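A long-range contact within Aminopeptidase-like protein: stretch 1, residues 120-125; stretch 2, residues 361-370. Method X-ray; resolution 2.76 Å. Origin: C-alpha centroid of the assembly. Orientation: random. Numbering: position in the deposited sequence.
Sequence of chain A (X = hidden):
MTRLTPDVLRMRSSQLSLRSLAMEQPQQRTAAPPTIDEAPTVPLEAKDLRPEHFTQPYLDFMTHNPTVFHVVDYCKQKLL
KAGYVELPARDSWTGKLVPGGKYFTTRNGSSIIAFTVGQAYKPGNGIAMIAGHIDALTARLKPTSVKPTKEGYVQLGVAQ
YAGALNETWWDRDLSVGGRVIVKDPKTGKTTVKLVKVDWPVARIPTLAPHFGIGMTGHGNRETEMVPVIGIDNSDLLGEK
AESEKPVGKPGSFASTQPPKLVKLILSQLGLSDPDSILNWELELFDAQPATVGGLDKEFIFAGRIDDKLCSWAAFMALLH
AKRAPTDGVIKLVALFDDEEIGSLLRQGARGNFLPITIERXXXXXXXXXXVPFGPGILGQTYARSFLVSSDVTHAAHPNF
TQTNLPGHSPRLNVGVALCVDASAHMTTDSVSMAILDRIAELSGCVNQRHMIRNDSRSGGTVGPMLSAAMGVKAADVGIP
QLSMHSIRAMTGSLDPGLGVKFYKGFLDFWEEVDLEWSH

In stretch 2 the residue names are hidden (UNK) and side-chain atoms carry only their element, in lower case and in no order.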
# COMPACT_ATOMS: atom_id res chain seq x y z
N ALA A 120 -6.68 33.68 -64.43
CA ALA A 120 -6.66 35.09 -64.07
C ALA A 120 -5.56 35.41 -63.07
O ALA A 120 -5.51 36.51 -62.52
CB ALA A 120 -8.01 35.53 -63.53
N TYR A 121 -4.70 34.43 -62.79
CA TYR A 121 -3.64 34.61 -61.81
C TYR A 121 -2.63 35.69 -62.19
O TYR A 121 -2.26 35.84 -63.36
CB TYR A 121 -2.89 33.30 -61.58
CG TYR A 121 -1.78 33.44 -60.56
CD1 TYR A 121 -2.07 33.48 -59.20
CD2 TYR A 121 -0.45 33.55 -60.95
CE1 TYR A 121 -1.07 33.62 -58.26
CE2 TYR A 121 0.56 33.69 -60.02
CZ TYR A 121 0.24 33.72 -58.68
OH TYR A 121 1.24 33.86 -57.74
N LYS A 122 -2.21 36.46 -61.18
CA LYS A 122 -1.10 37.40 -61.27
C LYS A 122 -0.33 37.32 -59.96
O LYS A 122 -0.92 36.98 -58.93
CB LYS A 122 -1.58 38.84 -61.51
CG LYS A 122 -2.81 38.98 -62.38
CD LYS A 122 -3.62 40.22 -61.98
CE LYS A 122 -4.02 40.18 -60.51
NZ LYS A 122 -5.00 41.25 -60.15
N PRO A 123 0.97 37.64 -59.98
CA PRO A 123 1.75 37.66 -58.73
C PRO A 123 1.11 38.55 -57.67
O PRO A 123 0.75 39.70 -57.96
CB PRO A 123 3.10 38.22 -59.17
CG PRO A 123 3.22 37.81 -60.60
CD PRO A 123 1.82 37.88 -61.16
N GLY A 124 0.97 38.03 -56.46
CA GLY A 124 0.30 38.74 -55.39
C GLY A 124 -1.07 38.17 -55.07
O GLY A 124 -1.66 38.47 -54.03
N ASN A 125 -1.58 37.33 -55.97
CA ASN A 125 -2.85 36.65 -55.74
C ASN A 125 -2.68 35.52 -54.74
O ASN A 125 -1.60 34.93 -54.63
CB ASN A 125 -3.42 36.12 -57.06
CG ASN A 125 -3.90 37.23 -57.97
OD1 ASN A 125 -3.74 38.41 -57.67
ND2 ASN A 125 -4.48 36.85 -59.11
N UNK A 361 7.24 28.93 -57.11
CA UNK A 361 6.14 29.21 -58.03
C UNK A 361 5.99 30.71 -58.23
O UNK A 361 5.92 31.19 -59.35
c UNK A 361 4.90 27.12 -57.31
c UNK A 361 3.76 26.55 -56.50
c UNK A 361 4.81 28.64 -57.51
c UNK A 361 3.68 28.97 -58.48
N UNK A 362 5.97 31.44 -57.12
CA UNK A 362 5.79 32.88 -57.17
C UNK A 362 6.95 33.57 -57.89
O UNK A 362 6.72 34.43 -58.74
c UNK A 362 5.62 33.45 -55.76
c UNK A 362 4.32 35.43 -56.56
c UNK A 362 5.26 35.38 -54.25
c UNK A 362 5.48 34.96 -55.69
N UNK A 363 8.18 33.19 -57.56
CA UNK A 363 9.34 33.77 -58.23
C UNK A 363 9.32 33.47 -59.72
O UNK A 363 9.78 34.28 -60.53
c UNK A 363 10.64 33.25 -57.61
c UNK A 363 11.88 33.75 -58.33
o UNK A 363 14.17 33.22 -57.99
o UNK A 363 12.78 31.57 -58.40
c UNK A 363 13.03 32.78 -58.23
N UNK A 364 8.79 32.31 -60.09
CA UNK A 364 8.66 31.95 -61.49
C UNK A 364 7.75 32.93 -62.22
O UNK A 364 8.11 33.46 -63.26
o UNK A 364 8.01 30.16 -63.00
c UNK A 364 8.13 30.52 -61.63
N UNK A 365 6.57 33.17 -61.65
CA UNK A 365 5.63 34.10 -62.27
C UNK A 365 6.11 35.55 -62.19
O UNK A 365 5.70 36.39 -62.98
c UNK A 365 2.04 31.73 -63.72
c UNK A 365 2.07 30.56 -62.99
c UNK A 365 2.74 32.83 -63.28
c UNK A 365 4.24 33.98 -61.64
c UNK A 365 3.51 31.60 -61.39
c UNK A 365 2.81 30.49 -61.82
c UNK A 365 3.48 32.78 -62.11
N UNK A 366 6.99 35.82 -61.23
CA UNK A 366 7.61 37.14 -61.13
C UNK A 366 8.56 37.38 -62.30
O UNK A 366 8.66 38.50 -62.80
s UNK A 366 7.28 37.52 -58.36
c UNK A 366 8.35 37.30 -59.80
N UNK A 367 9.27 36.34 -62.73
CA UNK A 367 10.13 36.45 -63.90
C UNK A 367 9.32 36.74 -65.15
O UNK A 367 9.64 37.66 -65.90
c UNK A 367 10.96 35.18 -64.10
o UNK A 367 12.20 35.26 -63.43
N UNK A 368 8.29 35.94 -65.37
CA UNK A 368 7.45 36.05 -66.56
C UNK A 368 6.90 37.46 -66.74
O UNK A 368 6.80 37.96 -67.86
c UNK A 368 6.30 35.04 -66.50
o UNK A 368 6.79 33.73 -66.27
N UNK A 369 6.51 38.07 -65.63
CA UNK A 369 5.89 39.39 -65.66
C UNK A 369 6.85 40.55 -65.37
O UNK A 369 6.41 41.68 -65.18
n UNK A 369 3.79 37.17 -64.47
c UNK A 369 3.67 38.35 -65.07
o UNK A 369 2.79 38.58 -65.90
c UNK A 369 4.70 39.40 -64.71
N UNK A 370 8.15 40.25 -65.30
CA UNK A 370 9.19 41.22 -64.94
C UNK A 370 8.75 42.03 -63.73
O UNK A 370 8.58 43.25 -63.79
o UNK A 370 10.00 41.42 -67.22
c UNK A 370 9.52 42.15 -66.11

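Position 361 lies in a helix that begins earlier in the chain. Its side chain has four carbons, forked at the first, with one arm two carbons long: isoleucine. The nearest approach of Ile361 to stretch 1 is CG2, 5.5 Å from Tyr121 OH. It is buried without making contact there; a branched apolar side chain suits a buried helical site.

Position 362 also carries four carbons, but the fork comes at the second. One terminal methyl lies 3.7 Å from Tyr121 OH. This is leucine, Leu362, and the methyl is CD1. Although CB points sideways, the t rotamer at chi1 carries the end nearer, where CD1 lies 4.2 Å from Gly124 N. An apolar fork suits this buried site, with CD1 packing 4.0 Å from Pro123 CB.

Position 363 has three carbons, the third bearing two oxygens, a carboxylate: Glu363. It is out of reach of stretch 1 and partly exposed, as suits a charged group.

Position 364 has one carbon and one oxygen, the atoms of serine. Ser364 is buried and makes no contact with stretch 1; its hydroxyl is hydrogen-bonded elsewhere in the structure.

Position 365 shows one carbon followed by a ring of six carbons, with no atom beyond the ring: phenylalanine, Phe365. Its CB points toward stretch 1, and Tyr121 CE2 lies over one face of the ring, 3.7 Å from Phe365 CG. The ring planes meet at 70°, so the edge of Tyr121 is directed at the face of Phe365. A flat, apolar ring offers such a face.

Position 366 has one carbon and one sulfur, hence cysteine. Cys366 SG sits 4.3 Å from Pro123 CB, an apolar contact at a buried site, where a small side chain suffices.

Position 367 has one carbon and one oxygen, out of reach of stretch 1. Ser367 is a small polar residue suited to an exposed helix surface.

Position 368 has the same two atoms and is also exposed and out of reach. Ser368 OG donates a hydrogen bond to Ser364 O, 3.3 Å away, turning its hydroxyl back onto the helix.

Position 369 has two carbons, the second carrying one oxygen and one nitrogen: the amide of asparagine. Asn369 is the first residue to leave helical phi/psi. Its ND2 donates to Phe365 O at 2.5 Å, a very short hydrogen bond, and lies 3.9 Å from Pro123 CD. The Asn369 backbone N, 3.2 Å from Phe365 O, serves the same carbonyl.

Position 370, one carbon and one oxygen, is again serine. Ser370 is exposed, with a positive phi of 45°.

The contact buries 262 Å² and contains no hydrogen bond between the stretches. Packing therefore does the work. Tyr121 and Pro123 point toward the helix, while Lys122 points away. Pro123 meets Leu362, Phe365 and Cys366, which the helix brings to one side, and Asn369 just past its end. In the type II turn from Lys122 to Asn125, Gly124 has backbone angles that would jam a CB against the preceding carbonyl oxygen.

Stretch 2 (361-370) ILESFCSSNS
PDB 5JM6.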